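Local coordinates for inclusion membrane protein A (PDB 6E7E) that probably drives the homotypic fusion of chlamydial inclusions as a SNARE-like membrane protein, of which this chain is the soluble domain, at residues A[13-18]-A[66-71]; A[19-24]-A[95-100]; A[31-36]-A[52-57]; A[101-106]-A[135-140]. The protein carries 2 engineered substitutions. All coordinates share one frame; numbering follows the deposited sequence.

Contact 1: A[13-18]-A[66-71]; sequences REVGSL and GFESLL
Val15 turns CG2 to the backbone of helix 65-73 at Phe67 and Glu68, and CB and CG1 to Leu71, a split that follows from its first torsion. CG1 is anti to the backbone N (chi1 168°), which leaves CG2 beside that N and aimed at the backbone of helix 65-73. CG2 rests 3.8 Å from Phe67 O, a van der Waals approach of a methyl to a carbonyl, and also lies 4.1 Å from Phe67 CB. On its other flank Val15 is met by Leu71, whose branch CD2 comes within 4.0 Å of Val15 CB and 4.1 Å of Val15 CG1. These two side chains cross obliquely. Phe67 starts toward helix 4-38 but its ring then leads away; CB is the part of its side chain that touches Val15, while the ring packs on Leu148 and Leu152 of helix 125-165. Glu68 adds a loose approach of its methylene, CG to Val15 CG1 at 4.4 Å, and its OE2 makes a long, weak ion pair with Lys19.

Within the segments the nearest CA atoms are those of Val15 and Glu68, 6.1 Å apart. The axes of the short segments approach to 9.9 Å, and their N-to-C directions differ by 137°, well away from strictly antiparallel. The contact is van der Waals packing centred on Val15, without a polar bond between the segments, and Leu71 continues it onto Tyr8 and Gln12. This is helix-helix packing in an all-helical bundle, a short helix set at a slant against helix 4-38 and also packed on helix 125-165.

Contact 2: A[19-24]-A[95-100]; sequences KEINFM and GSVASL
Within segments 19-24 and 95-100, which run in the same general sense, the nearest CA atoms are those of Ile21 and Leu100, 7.2 Å apart. At that separation the contact depends on reach, and Ile21 supplies it. Its CG1 lies anti to the carbonyl carbon and the chain is then extended (chi2 162°), which carries the terminal methyl CD1 across to the facing helix. CD1 settles 3.7 Å from Val97 O and 3.9 Å from Val97 CG1, touching the backbone carbonyl and the side chain of the same residue. It also lies 4.0 Å from Leu100 CB. The shorter branch, Ile21 CG2, approaches that same Leu100 CB at 4.2 Å, and both branches come to it from the same side. The side chains of Ile21 and Leu100 are set at about a right angle; Leu100 also packs on Leu138 and Leu145 of helix 125-165.

All three touching residues are buried, and the contact is van der Waals packing of aliphatic groups, including a methyl against a carbonyl. Around them, Phe60 and Ile104 also pack on Ile21, and Val97 packs on Glu14, Ser17 and Leu18. Nearby, a salt bridge joins Glu20 OE1 to Arg101 NH2. Ile21 CD1 thus packs between Val97 and Leu100, at i and i+3 of the facing helix, and this buried packing joins helix 4-38 to helix 87-107 in the interior of the all-helical bundle.

Contact 3: A[31-36]-A[52-57]; sequences EFLHLS and DFYSCL
Phe32 and Phe53 form the aromatic half of the contact, a face-to-face stack with the ring centroids 4.7 Å apart and the planes inclined by 27°. The overlap is partial: Phe53 CD2 sits 4.2 Å above the Phe32 plane, displaced toward its rim. Both side chains have CG anti to the carbonyl carbon (chi1 -78° and -83°), and this shared rotamer sends both rings out to the same side of the pair, where they lie side by side. Their roots touch as well, Phe32 CB to Phe53 CB at 3.8 Å. Leu131 and Leu107 pack against both residues.

The aliphatic-aromatic half lies one residue further along each segment. Leu33 covers a face of Tyr54: its CD1 stands 4.2 Å above the ring plane, over the centre, while Leu33 CB approaches Tyr54 CD1 at 3.6 Å and Leu33 CD2 approaches Tyr54 CE1 at 3.8 Å. The leucine and the tyrosine are again aligned alongside each other, and both remain partly exposed.

Polar links lie at the margins, where Gln29 NE2 hydrogen-bonds to Tyr54 O and Ser47 OG to Ser36 O. The helices run antiparallel here, with Leu33 CA and Tyr54 CA only 5.8 Å apart, as expected for the hairpin of helix 4-38 and helix 44-57. The chemistry implies a join made by shape and dispersion, buried on its phenylalanine side and more accessible on its tyrosine side.

Contact 4: A[101-106]-A[135-140]; sequences REEIRF and RDSLRD
Glu103 overlaps Ser137 through its carboxylate, the closest approach being OE2 to Ser137 OG at 2.5 Å. The serine hydroxyl is placed as donor of this hydrogen bond, but the bond is unusually short and any inference about its strength is doubtful. The glutamate gets there by folding: CG lies anti to the carbonyl carbon and the chain bends at chi2 (-58°), bringing the carboxylate round to the serine. Ser137 CB follows at 3.4 Å from Glu103 OE2, so the serine meets this oxygen with its methylene as well as its hydroxyl. Glu103 is buried, packed also on Ile134, and the serine offers this carboxylate a polar partner.

Each segment also carries a salt bridge of its own. Arg105 grips Glu102 side-on, NE and NH2 each taking a different oxygen, with Arg105 NH2 2.9 Å from Glu102 OE1. Arg135 instead directs both NE and NH2 to the single Asp136 OD1, from the same face of its plane, while its NH1 pairs with Asp52.

Across the contact stands a single polar bond between roughly antiparallel segments, Glu103 CA and Ser137 CA lying well apart, and it joins helix 87-107 to helix 125-165 in the helical bundle.

Overall arrangement
Contacts 1, 2 and 3 all use helix 4-38, spread along its length, whereas contacts 2 and 4 share helix 87-107. Contact 2 is the most central, about 6 Å from the chain's centre, and fully buried; contacts 1, 3 and 4 are partly buried, and contacts 1 and 3 lie on opposite sides of that centre, their own centres about 25 Å apart. Chemistry varies: contacts 1 and 2 are mainly aliphatic, contact 3 adds an aromatic stack and a leucine over a tyrosine face, and contact 4 is polar. Leu138 of contact 4 packs on Leu100 and Leu57, and Arg101 of contact 4 probably hydrogen-bonds Ser17 of contact 1. Together they tie five helices into one bundle.

Contact 1: A[13-18]-A[66-71]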
# COMPACT_ATOMS: atom_id res chain seq x y z
N ARG A 13 -2.80 11.82 9.15
CA ARG A 13 -1.44 11.28 9.37
C ARG A 13 -1.26 9.97 8.61
O ARG A 13 -0.23 9.77 7.94
CB ARG A 13 -1.26 11.06 10.87
CG ARG A 13 0.03 10.41 11.33
CD ARG A 13 -0.05 9.99 12.82
NE ARG A 13 -0.49 11.09 13.68
CZ ARG A 13 -1.61 11.18 14.42
NH1 ARG A 13 -2.43 10.15 14.56
NH2 ARG A 13 -1.87 12.31 15.06
N GLU A 14 -2.22 9.06 8.71
CA GLU A 14 -2.04 7.76 8.05
C GLU A 14 -2.10 7.90 6.53
O GLU A 14 -1.36 7.19 5.86
CB GLU A 14 -3.08 6.77 8.56
CG GLU A 14 -2.97 6.48 10.05
CD GLU A 14 -1.57 6.16 10.54
OE1 GLU A 14 -0.94 5.27 9.97
OE2 GLU A 14 -1.10 6.80 11.49
N VAL A 15 -2.95 8.77 5.99
CA VAL A 15 -2.96 8.95 4.52
C VAL A 15 -1.66 9.60 4.07
O VAL A 15 -1.13 9.21 3.02
CB VAL A 15 -4.20 9.74 4.08
CG1 VAL A 15 -4.09 10.20 2.65
CG2 VAL A 15 -5.43 8.92 4.32
N GLY A 16 -1.12 10.53 4.84
CA GLY A 16 0.20 11.08 4.48
C GLY A 16 1.23 9.96 4.41
O GLY A 16 2.05 9.92 3.48
N SER A 17 1.21 9.07 5.37
CA SER A 17 2.13 7.90 5.38
C SER A 17 1.85 6.99 4.20
O SER A 17 2.81 6.51 3.58
CB SER A 17 2.02 7.18 6.68
OG SER A 17 2.53 7.98 7.71
N LEU A 18 0.60 6.72 3.89
CA LEU A 18 0.26 5.87 2.74
C LEU A 18 0.82 6.47 1.46
O LEU A 18 1.26 5.71 0.58
CB LEU A 18 -1.24 5.69 2.61
CG LEU A 18 -1.84 4.72 3.61
CD1 LEU A 18 -3.34 4.94 3.64
CD2 LEU A 18 -1.48 3.29 3.27
N GLY A 66 -10.01 4.57 -0.77
CA GLY A 66 -11.14 4.87 0.11
C GLY A 66 -10.73 5.72 1.29
O GLY A 66 -11.50 6.57 1.73
N PHE A 67 -9.53 5.51 1.81
CA PHE A 67 -9.02 6.32 2.95
C PHE A 67 -8.76 7.73 2.47
O PHE A 67 -9.02 8.68 3.21
CB PHE A 67 -7.81 5.65 3.57
CG PHE A 67 -8.13 4.38 4.29
CD1 PHE A 67 -8.87 4.41 5.45
CD2 PHE A 67 -7.79 3.15 3.74
CE1 PHE A 67 -9.19 3.25 6.12
CE2 PHE A 67 -8.12 1.98 4.41
CZ PHE A 67 -8.80 2.04 5.60
N GLU A 68 -8.10 7.85 1.32
CA GLU A 68 -7.81 9.19 0.77
C GLU A 68 -9.14 9.91 0.51
O GLU A 68 -9.30 11.11 0.82
CB GLU A 68 -6.94 9.03 -0.48
CG GLU A 68 -6.46 10.35 -1.01
CD GLU A 68 -5.41 10.27 -2.09
OE1 GLU A 68 -4.91 9.17 -2.35
OE2 GLU A 68 -5.13 11.32 -2.67
N SER A 69 -10.10 9.20 -0.06
CA SER A 69 -11.42 9.81 -0.32
C SER A 69 -12.11 10.24 0.98
O SER A 69 -12.72 11.32 1.03
CB SER A 69 -12.29 8.85 -1.07
OG SER A 69 -11.84 8.67 -2.40
N LEU A 70 -12.06 9.42 2.01
CA LEU A 70 -12.69 9.74 3.31
C LEU A 70 -12.09 11.02 3.85
O LEU A 70 -12.81 11.92 4.28
CB LEU A 70 -12.46 8.60 4.30
CG LEU A 70 -13.13 8.77 5.66
CD1 LEU A 70 -14.65 8.88 5.52
CD2 LEU A 70 -12.75 7.62 6.55
N LEU A 71 -10.77 11.10 3.82
CA LEU A 71 -10.08 12.30 4.35
C LEU A 71 -10.64 13.51 3.59
O LEU A 71 -10.91 14.55 4.20
CB LEU A 71 -8.57 12.14 4.18
CG LEU A 71 -7.76 13.28 4.75
CD1 LEU A 71 -7.83 13.24 6.27
CD2 LEU A 71 -6.33 13.18 4.25

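Contact 2: A[19-24]-A[95-100]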
# COMPACT_ATOMS: atom_id res chain seq x y z
N LYS A 19 0.78 7.79 1.29
CA LYS A 19 1.31 8.42 0.08
C LYS A 19 2.83 8.26 0.05
O LYS A 19 3.39 8.06 -1.04
CB LYS A 19 0.92 9.89 0.03
CG LYS A 19 -0.56 10.09 -0.27
CD LYS A 19 -0.96 11.54 -0.26
CE LYS A 19 -2.40 11.72 -0.64
NZ LYS A 19 -2.79 13.15 -0.68
N GLU A 20 3.51 8.32 1.18
CA GLU A 20 4.96 8.05 1.20
C GLU A 20 5.24 6.59 0.84
O GLU A 20 6.16 6.30 0.07
CB GLU A 20 5.54 8.35 2.58
CG GLU A 20 5.46 9.80 2.96
CD GLU A 20 6.29 10.15 4.16
OE1 GLU A 20 6.67 9.23 4.90
OE2 GLU A 20 6.62 11.33 4.29
N ILE A 21 4.46 5.68 1.40
CA ILE A 21 4.58 4.24 1.12
C ILE A 21 4.35 4.02 -0.37
O ILE A 21 5.10 3.28 -1.01
CB ILE A 21 3.61 3.45 2.00
CG1 ILE A 21 4.08 3.43 3.46
CG2 ILE A 21 3.39 2.06 1.46
CD1 ILE A 21 2.96 3.05 4.42
N ASN A 22 3.33 4.64 -0.93
CA ASN A 22 3.05 4.49 -2.37
C ASN A 22 4.26 4.91 -3.19
O ASN A 22 4.67 4.22 -4.13
CB ASN A 22 1.85 5.36 -2.73
CG ASN A 22 1.50 5.31 -4.19
OD1 ASN A 22 1.55 6.31 -4.91
ND2 ASN A 22 1.23 4.12 -4.67
N PHE A 23 4.83 6.06 -2.87
CA PHE A 23 5.99 6.55 -3.64
C PHE A 23 7.15 5.56 -3.49
O PHE A 23 7.77 5.17 -4.48
CB PHE A 23 6.41 7.94 -3.18
CG PHE A 23 7.62 8.35 -3.96
CD1 PHE A 23 7.53 8.74 -5.29
CD2 PHE A 23 8.88 8.18 -3.40
CE1 PHE A 23 8.68 8.98 -6.02
CE2 PHE A 23 10.02 8.44 -4.14
CZ PHE A 23 9.92 8.86 -5.43
N MET A 24 7.46 5.15 -2.27
CA MET A 24 8.59 4.23 -2.06
C MET A 24 8.34 2.91 -2.76
O MET A 24 9.29 2.36 -3.37
CB MET A 24 8.84 4.01 -0.57
CG MET A 24 9.42 5.24 0.07
SD MET A 24 9.89 4.93 1.80
CE MET A 24 8.34 5.23 2.63
N GLY A 95 -2.04 -0.00 11.93
CA GLY A 95 -1.27 -1.27 11.92
C GLY A 95 -0.79 -1.60 10.50
O GLY A 95 0.36 -2.03 10.31
N SER A 96 -1.66 -1.45 9.51
CA SER A 96 -1.29 -1.71 8.10
C SER A 96 -0.15 -0.79 7.69
O SER A 96 0.80 -1.25 7.04
CB SER A 96 -2.47 -1.50 7.21
OG SER A 96 -3.42 -2.54 7.27
N VAL A 97 -0.28 0.49 7.99
CA VAL A 97 0.76 1.47 7.61
C VAL A 97 2.09 1.07 8.24
O VAL A 97 3.13 1.07 7.55
CB VAL A 97 0.31 2.88 8.02
CG1 VAL A 97 1.47 3.85 7.97
CG2 VAL A 97 -0.82 3.36 7.14
N ALA A 98 2.09 0.73 9.52
CA ALA A 98 3.36 0.38 10.20
C ALA A 98 3.96 -0.87 9.55
O ALA A 98 5.19 -0.93 9.37
CB ALA A 98 3.11 0.17 11.66
N SER A 99 3.14 -1.85 9.26
CA SER A 99 3.65 -3.10 8.67
C SER A 99 4.21 -2.84 7.28
O SER A 99 5.29 -3.38 6.94
CB SER A 99 2.57 -4.11 8.64
OG SER A 99 3.08 -5.32 8.15
N LEU A 100 3.55 -2.05 6.47
CA LEU A 100 4.06 -1.72 5.12
C LEU A 100 5.39 -0.98 5.22
O LEU A 100 6.28 -1.26 4.43
CB LEU A 100 3.00 -0.93 4.36
CG LEU A 100 1.80 -1.75 3.91
CD1 LEU A 100 0.65 -0.83 3.52
CD2 LEU A 100 2.15 -2.68 2.77

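Contact 3: A[31-36]-A[52-57]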
# COMPACT_ATOMS: atom_id res chain seq x y z
N GLU A 31 12.74 -0.82 -9.48
CA GLU A 31 14.01 -1.50 -9.20
C GLU A 31 13.88 -3.00 -9.50
O GLU A 31 14.80 -3.59 -10.08
CB GLU A 31 14.40 -1.28 -7.75
CG GLU A 31 15.80 -1.70 -7.42
CD GLU A 31 16.27 -1.35 -6.01
OE1 GLU A 31 15.42 -1.31 -5.09
OE2 GLU A 31 17.50 -1.16 -5.80
N PHE A 32 12.77 -3.62 -9.11
CA PHE A 32 12.58 -5.07 -9.36
C PHE A 32 12.26 -5.33 -10.83
O PHE A 32 12.65 -6.40 -11.29
CB PHE A 32 11.58 -5.67 -8.38
CG PHE A 32 12.25 -5.89 -7.04
CD1 PHE A 32 13.12 -6.96 -6.88
CD2 PHE A 32 12.10 -5.01 -5.99
CE1 PHE A 32 13.83 -7.13 -5.71
CE2 PHE A 32 12.82 -5.18 -4.83
CZ PHE A 32 13.68 -6.23 -4.70
N LEU A 33 11.67 -4.40 -11.55
CA LEU A 33 11.54 -4.58 -13.01
C LEU A 33 12.93 -4.64 -13.63
O LEU A 33 13.24 -5.52 -14.42
CB LEU A 33 10.75 -3.43 -13.62
CG LEU A 33 10.58 -3.51 -15.13
CD1 LEU A 33 9.83 -4.78 -15.53
CD2 LEU A 33 9.81 -2.29 -15.59
N HIS A 34 13.79 -3.69 -13.28
CA HIS A 34 15.19 -3.72 -13.74
C HIS A 34 15.83 -5.07 -13.40
O HIS A 34 16.43 -5.69 -14.26
CB HIS A 34 15.99 -2.58 -13.12
CG HIS A 34 15.90 -1.28 -13.83
ND1 HIS A 34 14.96 -0.26 -13.67
CD2 HIS A 34 16.76 -0.81 -14.75
CE1 HIS A 34 15.32 0.75 -14.46
NE2 HIS A 34 16.38 0.41 -15.14
N LEU A 35 15.75 -5.47 -12.14
CA LEU A 35 16.42 -6.69 -11.67
C LEU A 35 15.90 -7.90 -12.45
O LEU A 35 16.67 -8.79 -12.80
CB LEU A 35 16.22 -6.85 -10.16
CG LEU A 35 17.21 -7.77 -9.46
CD1 LEU A 35 18.58 -7.12 -9.38
CD2 LEU A 35 16.69 -8.09 -8.06
N SER A 36 14.60 -7.94 -12.68
CA SER A 36 13.97 -9.05 -13.39
C SER A 36 14.61 -9.21 -14.78
O SER A 36 14.92 -10.33 -15.19
CB SER A 36 12.48 -8.90 -13.44
OG SER A 36 11.93 -9.99 -14.11
N ASP A 52 7.36 -10.72 -9.90
CA ASP A 52 6.24 -10.76 -8.93
C ASP A 52 6.17 -9.47 -8.12
O ASP A 52 5.05 -8.98 -7.84
CB ASP A 52 6.38 -11.94 -7.96
CG ASP A 52 6.22 -13.31 -8.54
OD1 ASP A 52 5.63 -13.42 -9.63
OD2 ASP A 52 6.67 -14.25 -7.86
N PHE A 53 7.29 -8.92 -7.70
CA PHE A 53 7.24 -7.61 -7.01
C PHE A 53 6.69 -6.55 -7.94
O PHE A 53 5.88 -5.71 -7.53
CB PHE A 53 8.61 -7.19 -6.51
CG PHE A 53 8.98 -7.82 -5.20
CD1 PHE A 53 8.43 -7.33 -4.05
CD2 PHE A 53 9.83 -8.89 -5.11
CE1 PHE A 53 8.73 -7.87 -2.82
CE2 PHE A 53 10.14 -9.43 -3.88
CZ PHE A 53 9.61 -8.91 -2.73
N TYR A 54 7.11 -6.56 -9.20
CA TYR A 54 6.63 -5.56 -10.16
C TYR A 54 5.10 -5.65 -10.24
O TYR A 54 4.39 -4.65 -10.16
CB TYR A 54 7.26 -5.74 -11.54
CG TYR A 54 6.85 -4.59 -12.44
CD1 TYR A 54 7.41 -3.33 -12.27
CD2 TYR A 54 5.83 -4.71 -13.36
CE1 TYR A 54 7.01 -2.23 -13.00
CE2 TYR A 54 5.43 -3.63 -14.12
CZ TYR A 54 6.01 -2.39 -13.94
OH TYR A 54 5.58 -1.33 -14.68
N SER A 55 4.60 -6.86 -10.39
CA SER A 55 3.16 -7.12 -10.60
C SER A 55 2.36 -6.80 -9.34
O SER A 55 1.29 -6.17 -9.44
CB SER A 55 2.97 -8.56 -11.04
OG SER A 55 3.51 -8.77 -12.33
N CYS A 56 2.82 -7.22 -8.16
CA CYS A 56 1.97 -7.09 -6.96
C CYS A 56 1.93 -5.62 -6.52
O CYS A 56 0.97 -5.23 -5.82
CB CYS A 56 2.38 -8.06 -5.87
SG CYS A 56 3.78 -7.52 -4.89
N LEU A 57 2.88 -4.80 -6.94
CA LEU A 57 2.90 -3.36 -6.57
C LEU A 57 2.17 -2.49 -7.60
O LEU A 57 1.93 -1.31 -7.30
CB LEU A 57 4.35 -2.93 -6.36
CG LEU A 57 5.04 -3.61 -5.18
CD1 LEU A 57 6.48 -3.17 -5.07
CD2 LEU A 57 4.32 -3.33 -3.88

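Contact 4: A[101-106]-A[135-140]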
# COMPACT_ATOMS: atom_id res chain seq x y z
N ARG A 101 5.50 -0.06 6.16
CA ARG A 101 6.77 0.67 6.32
C ARG A 101 7.87 -0.32 6.66
O ARG A 101 8.99 -0.16 6.17
CB ARG A 101 6.62 1.72 7.41
CG ARG A 101 6.01 3.04 6.98
CD ARG A 101 6.32 4.14 7.97
NE ARG A 101 5.62 5.40 7.72
CZ ARG A 101 5.98 6.32 6.82
NH1 ARG A 101 7.02 6.12 6.03
NH2 ARG A 101 5.31 7.45 6.74
N GLU A 102 7.60 -1.27 7.53
CA GLU A 102 8.65 -2.24 7.90
C GLU A 102 8.99 -3.15 6.72
O GLU A 102 10.18 -3.46 6.54
CB GLU A 102 8.23 -3.04 9.13
CG GLU A 102 8.29 -2.22 10.41
CD GLU A 102 9.72 -1.91 10.80
OE1 GLU A 102 10.38 -2.80 11.35
OE2 GLU A 102 10.21 -0.81 10.46
N GLU A 103 8.01 -3.56 5.91
CA GLU A 103 8.34 -4.36 4.70
C GLU A 103 9.27 -3.55 3.81
O GLU A 103 10.24 -4.11 3.28
CB GLU A 103 7.09 -4.75 3.93
CG GLU A 103 6.18 -5.72 4.65
CD GLU A 103 6.78 -7.06 5.07
OE1 GLU A 103 7.75 -7.52 4.46
OE2 GLU A 103 6.22 -7.67 5.99
N ILE A 104 9.00 -2.28 3.62
CA ILE A 104 9.89 -1.42 2.79
C ILE A 104 11.28 -1.40 3.40
O ILE A 104 12.26 -1.49 2.68
CB ILE A 104 9.32 0.01 2.66
CG1 ILE A 104 8.09 -0.00 1.76
CG2 ILE A 104 10.37 0.99 2.16
CD1 ILE A 104 7.27 1.26 1.88
N ARG A 105 11.37 -1.25 4.70
CA ARG A 105 12.68 -1.19 5.36
C ARG A 105 13.47 -2.45 5.01
O ARG A 105 14.67 -2.37 4.71
CB ARG A 105 12.51 -0.99 6.87
CG ARG A 105 13.82 -0.65 7.55
CD ARG A 105 13.65 -0.25 9.00
NE ARG A 105 13.14 -1.34 9.82
CZ ARG A 105 13.88 -2.28 10.41
NH1 ARG A 105 15.19 -2.31 10.26
NH2 ARG A 105 13.28 -3.20 11.15
N PHE A 106 12.87 -3.62 5.11
CA PHE A 106 13.58 -4.88 4.82
C PHE A 106 13.91 -5.03 3.35
O PHE A 106 14.93 -5.60 2.97
CB PHE A 106 12.73 -6.11 5.12
CG PHE A 106 12.10 -6.20 6.48
CD1 PHE A 106 12.79 -5.75 7.60
CD2 PHE A 106 10.83 -6.75 6.67
CE1 PHE A 106 12.23 -5.84 8.87
CE2 PHE A 106 10.27 -6.84 7.93
CZ PHE A 106 10.97 -6.38 9.03
N ARG A 135 7.81 -10.87 -0.49
CA ARG A 135 6.72 -10.80 -1.47
C ARG A 135 5.44 -11.34 -0.85
O ARG A 135 4.38 -10.70 -0.98
CB ARG A 135 7.11 -11.62 -2.69
CG ARG A 135 6.01 -11.82 -3.72
CD ARG A 135 6.24 -13.07 -4.55
NE ARG A 135 6.18 -14.31 -3.78
CZ ARG A 135 6.70 -15.49 -4.14
NH1 ARG A 135 7.21 -15.66 -5.35
NH2 ARG A 135 6.67 -16.51 -3.31
N ASP A 136 5.52 -12.49 -0.20
CA ASP A 136 4.31 -13.09 0.39
C ASP A 136 3.71 -12.20 1.48
O ASP A 136 2.49 -12.01 1.54
CB ASP A 136 4.62 -14.47 0.96
CG ASP A 136 5.00 -15.53 -0.05
OD1 ASP A 136 4.85 -15.28 -1.27
OD2 ASP A 136 5.45 -16.59 0.42
N SER A 137 4.56 -11.61 2.31
CA SER A 137 4.11 -10.73 3.39
C SER A 137 3.46 -9.47 2.82
O SER A 137 2.38 -9.06 3.28
CB SER A 137 5.27 -10.40 4.27
OG SER A 137 4.82 -9.62 5.34
N LEU A 138 4.05 -8.97 1.85
CA LEU A 138 3.58 -7.73 1.22
C LEU A 138 2.25 -7.95 0.52
O LEU A 138 1.37 -7.10 0.62
CB LEU A 138 4.63 -7.27 0.22
CG LEU A 138 4.29 -6.04 -0.58
CD1 LEU A 138 4.14 -4.88 0.36
CD2 LEU A 138 5.37 -5.69 -1.60
N ARG A 139 2.09 -9.08 -0.19
CA ARG A 139 0.81 -9.44 -0.81
C ARG A 139 -0.26 -9.50 0.27
O ARG A 139 -1.38 -9.00 0.05
CB ARG A 139 0.93 -10.78 -1.53
CG ARG A 139 1.55 -10.68 -2.90
CD ARG A 139 1.72 -12.05 -3.49
NE ARG A 139 2.04 -11.98 -4.90
CZ ARG A 139 2.57 -12.98 -5.58
NH1 ARG A 139 2.85 -14.12 -4.97
NH2 ARG A 139 2.85 -12.83 -6.86
N ASP A 140 0.03 -10.14 1.39
CA ASP A 140 -0.95 -10.28 2.50
C ASP A 140 -1.35 -8.87 2.97
O ASP A 140 -2.52 -8.58 3.17
CB ASP A 140 -0.39 -11.16 3.62
CG ASP A 140 -0.41 -12.66 3.32
OD1 ASP A 140 -1.05 -13.06 2.33
OD2 ASP A 140 0.23 -13.41 4.09